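Local coordinates for protein Bm4233, isoform b (Brugia malayi, PDB 6ANY) that is a secreted venom allergen-like protein of the CAP superfamily that probably binds sterols and related lipids, and is a vaccine candidate for lymphatic filariasis, at residues A[49-54]-A[144-149]; A[77-82]-A[163-168]. All coordinates share one frame; numbering follows the deposited sequence.

Contact 1. Residues A[49-54]-A[144-149]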
loop_
_atom_site.group_PDB
_atom_site.type_symbol
_atom_site.label_atom_id
_atom_site.label_comp_id
_atom_site.label_asym_id
_atom_site.label_seq_id
_atom_site.Cartn_x
_atom_site.Cartn_y
_atom_site.Cartn_z
ATOM N N LEU A 49 2.809 1.379 -8.741
ATOM C CA LEU A 49 3.131 0.092 -8.082
ATOM C C LEU A 49 3.077 -1.095 -9.030
ATOM O O LEU A 49 2.206 -1.191 -9.850
ATOM C CB LEU A 49 2.245 -0.170 -6.866
ATOM C CG LEU A 49 2.209 0.889 -5.794
ATOM C CD1 LEU A 49 1.256 0.453 -4.669
ATOM C CD2 LEU A 49 3.598 1.153 -5.232
ATOM N N LYS A 50 4.078 -1.968 -8.939
ATOM C CA LYS A 50 4.110 -3.215 -9.708
ATOM C C LYS A 50 4.024 -4.347 -8.676
ATOM O O LYS A 50 4.607 -4.261 -7.578
ATOM C CB LYS A 50 5.450 -3.369 -10.435
ATOM C CG LYS A 50 5.862 -2.257 -11.404
ATOM C CD LYS A 50 4.978 -2.255 -12.627
ATOM C CE LYS A 50 5.298 -3.480 -13.456
ATOM N NZ LYS A 50 4.440 -3.651 -14.655
ATOM N N TRP A 51 3.367 -5.428 -9.052
ATOM C CA TRP A 51 3.336 -6.628 -8.297
ATOM C C TRP A 51 4.650 -7.329 -8.327
ATOM O O TRP A 51 5.228 -7.566 -9.420
ATOM C CB TRP A 51 2.246 -7.578 -8.792
ATOM C CG TRP A 51 1.980 -8.706 -7.796
ATOM C CD1 TRP A 51 2.525 -9.918 -7.834
ATOM C CD2 TRP A 51 1.164 -8.678 -6.599
ATOM N NE1 TRP A 51 2.134 -10.679 -6.752
ATOM C CE2 TRP A 51 1.245 -9.952 -6.018
ATOM C CE3 TRP A 51 0.315 -7.739 -6.021
ATOM C CZ2 TRP A 51 0.549 -10.303 -4.872
ATOM C CZ3 TRP A 51 -0.388 -8.115 -4.879
ATOM C CH2 TRP A 51 -0.248 -9.389 -4.324
ATOM N N SER A 52 5.115 -7.742 -7.138
ATOM C CA SER A 52 6.371 -8.522 -7.024
ATOM C C SER A 52 6.059 -9.896 -6.342
ATOM O O SER A 52 5.543 -9.914 -5.197
ATOM C CB SER A 52 7.405 -7.722 -6.202
ATOM O OG SER A 52 8.462 -8.538 -5.760
ATOM N N CYS A 53 6.230 -10.988 -7.088
ATOM C CA CYS A 53 6.184 -12.352 -6.592
ATOM C C CYS A 53 7.139 -12.614 -5.408
ATOM O O CYS A 53 6.789 -13.330 -4.443
ATOM C CB CYS A 53 6.396 -13.373 -7.705
ATOM S SG CYS A 53 5.212 -13.182 -9.071
ATOM N N GLN A 54 8.321 -12.029 -5.456
ATOM C CA GLN A 54 9.273 -12.116 -4.358
ATOM C C GLN A 54 8.668 -11.543 -3.091
ATOM O O GLN A 54 8.817 -12.132 -2.047
ATOM C CB GLN A 54 10.564 -11.404 -4.754
ATOM C CG GLN A 54 11.610 -11.247 -3.656
ATOM C CD GLN A 54 13.054 -11.063 -4.184
ATOM O OE1 GLN A 54 13.319 -10.946 -5.422
ATOM N NE2 GLN A 54 13.996 -11.136 -3.252
ATOM N N HIS A 144 7.710 1.298 -5.183
ATOM C CA HIS A 144 7.216 0.876 -6.493
ATOM C C HIS A 144 6.927 -0.593 -6.636
ATOM O O HIS A 144 6.484 -1.010 -7.693
ATOM C CB HIS A 144 8.133 1.345 -7.657
ATOM C CG HIS A 144 9.497 0.745 -7.682
ATOM N ND1 HIS A 144 10.552 1.234 -6.921
ATOM C CD2 HIS A 144 10.024 -0.207 -8.495
ATOM C CE1 HIS A 144 11.653 0.568 -7.241
ATOM N NE2 HIS A 144 11.357 -0.306 -8.190
ATOM N N LYS A 145 7.094 -1.355 -5.563
ATOM C CA LYS A 145 6.883 -2.805 -5.575
ATOM C C LYS A 145 5.962 -3.224 -4.453
ATOM O O LYS A 145 6.090 -2.759 -3.336
ATOM C CB LYS A 145 8.216 -3.553 -5.418
ATOM C CG LYS A 145 9.187 -3.214 -6.538
ATOM C CD LYS A 145 10.412 -4.100 -6.584
ATOM C CE LYS A 145 11.577 -3.484 -5.806
ATOM N NZ LYS A 145 12.874 -4.251 -6.017
ATOM N N ILE A 146 5.052 -4.128 -4.731
ATOM C CA ILE A 146 4.092 -4.578 -3.707
ATOM C C ILE A 146 3.871 -6.063 -3.895
ATOM O O ILE A 146 3.820 -6.528 -5.002
ATOM C CB ILE A 146 2.777 -3.799 -3.751
ATOM C CG1 ILE A 146 1.897 -4.241 -2.576
ATOM C CG2 ILE A 146 2.044 -3.979 -5.091
ATOM C CD1 ILE A 146 0.652 -3.395 -2.403
ATOM N N GLY A 147 3.738 -6.775 -2.796
ATOM C CA GLY A 147 3.379 -8.158 -2.836
ATOM C C GLY A 147 2.686 -8.498 -1.537
ATOM O O GLY A 147 3.057 -7.994 -0.460
ATOM N N CYS A 148 1.682 -9.355 -1.651
ATOM C CA CYS A 148 0.781 -9.614 -0.528
ATOM C C CYS A 148 0.456 -11.074 -0.385
ATOM O O CYS A 148 0.506 -11.858 -1.346
ATOM C CB CYS A 148 -0.536 -8.860 -0.637
ATOM S SG CYS A 148 -0.414 -7.072 -0.928
ATOM N N GLY A 149 0.168 -11.441 0.849
ATOM C CA GLY A 149 -0.107 -12.844 1.190
ATOM C C GLY A 149 -1.367 -12.900 2.023
ATOM O O GLY A 149 -1.616 -12.006 2.808
#
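Lys50 and Trp51 pair in parallel with Lys145 and Ile146, and three backbone hydrogen bonds zip the short edge strand 50-51 onto strand 145-153. Lys50 N donates to His144 O at 2.9 Å, Ile146 N returns a bond to Lys50 O, and Ser52 N closes the run on Ile146 O at 2.8 Å. Trp51 and Ile146 carry the side-chain contact between them. Trp51 CG is anti to the backbone N and beside the carbonyl carbon (chi1 -166°), and the six-membered ring of the indole reaches Gly147 and Cys148. Gly147 CA sits over one face of that ring, 4.0 Å from its centroid, a CH-pi contact; Ile146 O approaches the indole obliquely. The ring's far corner reaches the next residue, where Trp51 CH2 lies 3.7 Å from Cys148 CB and the sulfur stands obliquely to the ring. This is the edge of the central sheet of the CAP fold, where a two-residue strand turns directly into helix 53-63: Ser52 is the N-cap, its OG accepting from Leu55 N, and Cys53 is tied to Cys3 by a disulfide. Ile146 CG2 packs under the edge strand, 3.6 Å from Lys50 O and 4.2 Å from both Leu49 CB and Trp51 CE3. Leu49 CD2 lies against the backbone of His144, 3.8 Å from its CA. Trp51 NE1 turns to Glu56 of the helix, while Val17 and Arg13 of helix 10-28 also touch the indole. Lys50 and Lys145 point to the face opposite Trp51 and Ile146, where Ser52 CB comes within 4.3 Å of Lys145 CB, and the bent chain of Lys50 leads its amine away from strand 145-153.

Contact 2. Residues A[77-82]-A[163-168]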
loop_
_atom_site.group_PDB
_atom_site.type_symbol
_atom_site.label_atom_id
_atom_site.label_comp_id
_atom_site.label_asym_id
_atom_site.label_seq_id
_atom_site.Cartn_x
_atom_site.Cartn_y
_atom_site.Cartn_z
ATOM N N GLN A 77 14.107 -6.552 6.148
ATOM C CA GLN A 77 15.154 -5.555 5.862
ATOM C C GLN A 77 14.953 -4.943 4.464
ATOM O O GLN A 77 14.816 -5.670 3.497
ATOM C CB GLN A 77 16.566 -6.156 6.007
ATOM C CG GLN A 77 17.107 -6.116 7.438
ATOM C CD GLN A 77 17.879 -7.376 7.835
ATOM O OE1 GLN A 77 18.179 -8.232 6.992
ATOM N NE2 GLN A 77 18.214 -7.489 9.126
ATOM N N GLY A 78 14.889 -3.616 4.382
ATOM C CA GLY A 78 14.638 -2.935 3.103
ATOM C C GLY A 78 13.201 -3.015 2.622
ATOM O O GLY A 78 12.921 -2.681 1.489
ATOM N N ILE A 79 12.283 -3.463 3.470
ATOM C CA ILE A 79 10.933 -3.817 3.053
ATOM C C ILE A 79 9.926 -3.254 4.032
ATOM O O ILE A 79 10.029 -3.504 5.223
ATOM C CB ILE A 79 10.801 -5.367 2.875
ATOM C CG1 ILE A 79 11.501 -5.811 1.579
ATOM C CG2 ILE A 79 9.370 -5.856 2.857
ATOM C CD1 ILE A 79 12.449 -6.988 1.790
ATOM N N GLY A 80 8.891 -2.569 3.500
ATOM C CA GLY A 80 7.765 -2.127 4.300
ATOM C C GLY A 80 6.765 -3.235 4.552
ATOM O O GLY A 80 6.665 -4.146 3.741
ATOM N N GLU A 81 5.981 -3.136 5.643
ATOM C CA GLU A 81 4.957 -4.163 5.914
ATOM C C GLU A 81 3.691 -3.603 6.486
ATOM O O GLU A 81 3.749 -2.846 7.392
ATOM C CB GLU A 81 5.521 -5.260 6.839
ATOM C CG GLU A 81 4.521 -6.376 7.203
ATOM C CD GLU A 81 5.158 -7.398 8.096
ATOM O OE1 GLU A 81 5.230 -7.138 9.329
ATOM O OE2 GLU A 81 5.655 -8.429 7.589
ATOM N N ASN A 82 2.525 -3.978 5.932
ATOM C CA ASN A 82 1.212 -3.591 6.417
ATOM C C ASN A 82 0.464 -4.906 6.732
ATOM O O ASN A 82 0.573 -5.880 5.995
ATOM C CB ASN A 82 0.460 -2.794 5.371
ATOM C CG ASN A 82 0.800 -1.274 5.358
ATOM O OD1 ASN A 82 1.341 -0.749 6.334
ATOM N ND2 ASN A 82 0.305 -0.551 4.322
ATOM N N ILE A 163 -1.407 -9.758 4.531
ATOM C CA ILE A 163 -0.108 -9.137 4.749
ATOM C C ILE A 163 0.413 -8.592 3.410
ATOM O O ILE A 163 0.446 -9.280 2.426
ATOM C CB ILE A 163 0.935 -10.148 5.292
ATOM C CG1 ILE A 163 0.383 -10.957 6.498
ATOM C CG2 ILE A 163 2.236 -9.436 5.590
ATOM C CD1 ILE A 163 0.096 -10.201 7.737
ATOM N N CYS A 164 0.800 -7.334 3.394
ATOM C CA CYS A 164 1.386 -6.730 2.199
ATOM C C CYS A 164 2.771 -6.236 2.547
ATOM O O CYS A 164 2.959 -5.601 3.609
ATOM C CB CYS A 164 0.500 -5.635 1.626
ATOM S SG CYS A 164 -0.965 -6.146 0.725
ATOM N N HIS A 165 3.712 -6.544 1.660
ATOM C CA HIS A 165 5.100 -6.052 1.672
ATOM C C HIS A 165 5.397 -5.073 0.548
ATOM O O HIS A 165 4.953 -5.245 -0.589
ATOM C CB HIS A 165 6.068 -7.211 1.579
ATOM C CG HIS A 165 6.181 -7.982 2.853
ATOM N ND1 HIS A 165 6.930 -9.129 2.969
ATOM C CD2 HIS A 165 5.667 -7.745 4.079
ATOM C CE1 HIS A 165 6.887 -9.559 4.210
ATOM N NE2 HIS A 165 6.145 -8.724 4.909
ATOM N N TYR A 166 6.170 -4.046 0.876
ATOM C CA TYR A 166 6.424 -2.923 -0.050
ATOM C C TYR A 166 7.889 -2.675 -0.170
ATOM O O TYR A 166 8.604 -2.731 0.825
ATOM C CB TYR A 166 5.767 -1.645 0.454
ATOM C CG TYR A 166 4.286 -1.786 0.834
ATOM C CD1 TYR A 166 3.905 -2.428 1.988
ATOM C CD2 TYR A 166 3.292 -1.274 0.015
ATOM C CE1 TYR A 166 2.563 -2.556 2.324
ATOM C CE2 TYR A 166 1.988 -1.414 0.317
ATOM C CZ TYR A 166 1.610 -2.044 1.473
ATOM O OH TYR A 166 0.254 -2.093 1.697
ATOM N N SER A 167 8.354 -2.377 -1.378
ATOM C CA SER A 167 9.766 -2.080 -1.600
ATOM C C SER A 167 9.949 -1.039 -2.699
ATOM O O SER A 167 9.326 -1.127 -3.757
ATOM C CB SER A 167 10.534 -3.357 -1.951
ATOM O OG SER A 167 11.888 -3.071 -2.250
ATOM N N PRO A 168 10.805 -0.050 -2.448
ATOM C CA PRO A 168 11.540 0.047 -1.189
ATOM C C PRO A 168 10.615 0.476 -0.062
ATOM O O PRO A 168 9.535 1.017 -0.304
ATOM C CB PRO A 168 12.568 1.143 -1.472
ATOM C CG PRO A 168 11.920 1.999 -2.504
ATOM C CD PRO A 168 11.114 1.064 -3.360
#
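Glu81 and His165 lie side by side on one face of an antiparallel strand pair, joined by a short hydrogen bond from His165 NE2 to Glu81 OE2 of 2.7 Å. The bond is nearly straight (164°), stays in the imidazole plane and uses the anti lone pair of OE2. Carboxylate and ring are only 21° from coplanar, and Glu81 CG, set anti to the backbone N (chi1 179°), lies at the ring edge, 3.6 Å from His165 CD2. Further bonds hold both groups: Glu81 OE1 to His70 ND1, Glu81 OE2 to Ser71 OG, and His165 ND1 to Ser58 OG, which should fix the rotation of the imidazole. Histidines and glutamates of this kind are characteristic of the central cavity of CAP proteins; His70, Glu81 and His134 are consistent with that site, with His165 as a second-shell partner of Glu81. On the face carrying Asn82 and Tyr166, the two side chains cross at about a right angle, and Asn82 ND2 donates to Tyr166 OH at 3.0 Å. The same amide also bonds His134 O. Tyr166 CD1 lies 3.7 Å from Gly80 O, which approaches the ring at its edge. Four backbone bonds, in the Gly80-Tyr166 and Asn82-Cys164 pairs, bind this buried part. Toward the 77-79 turn the contact slackens. Ile79 CG2 still rests over the His165 ring, 4.2 Å from its centroid, but the exposed Gly78 reaches no nearer than 3.9 Å, from its O to Ser167 OG, and Pro168, after a cis peptide, only borders it. Helix 53-63 covers the His165 face through Ala59 and Trp62, helices 99-108 and 133-138 cover the Tyr166 face through Trp107 and Met138, and strand 145-153 flanks strand 159-167 on its other side.

Contacts 1 and 2 join the outer strands of one four-stranded mixed sheet to its two middle strands, in the order 50-51, 145-153, 159-167, 80-87. Their centres are about 9 Å apart. Along the chain the segments alternate: 49-54, then 77-82, then 144-149 and 163-168, so each early strand finds its partner only after the intervening helices. The middle strands tie the contacts together directly, through the Cys148-Cys164 disulfide and the backbone pairing of Gly147 O with His165 N. Helix 53-63, which begins within contact 1, packs over contact 2. The disulfide-linked sheet thus joins the edge strand 50-51 to the strand pair holding the His165-Glu81 bond.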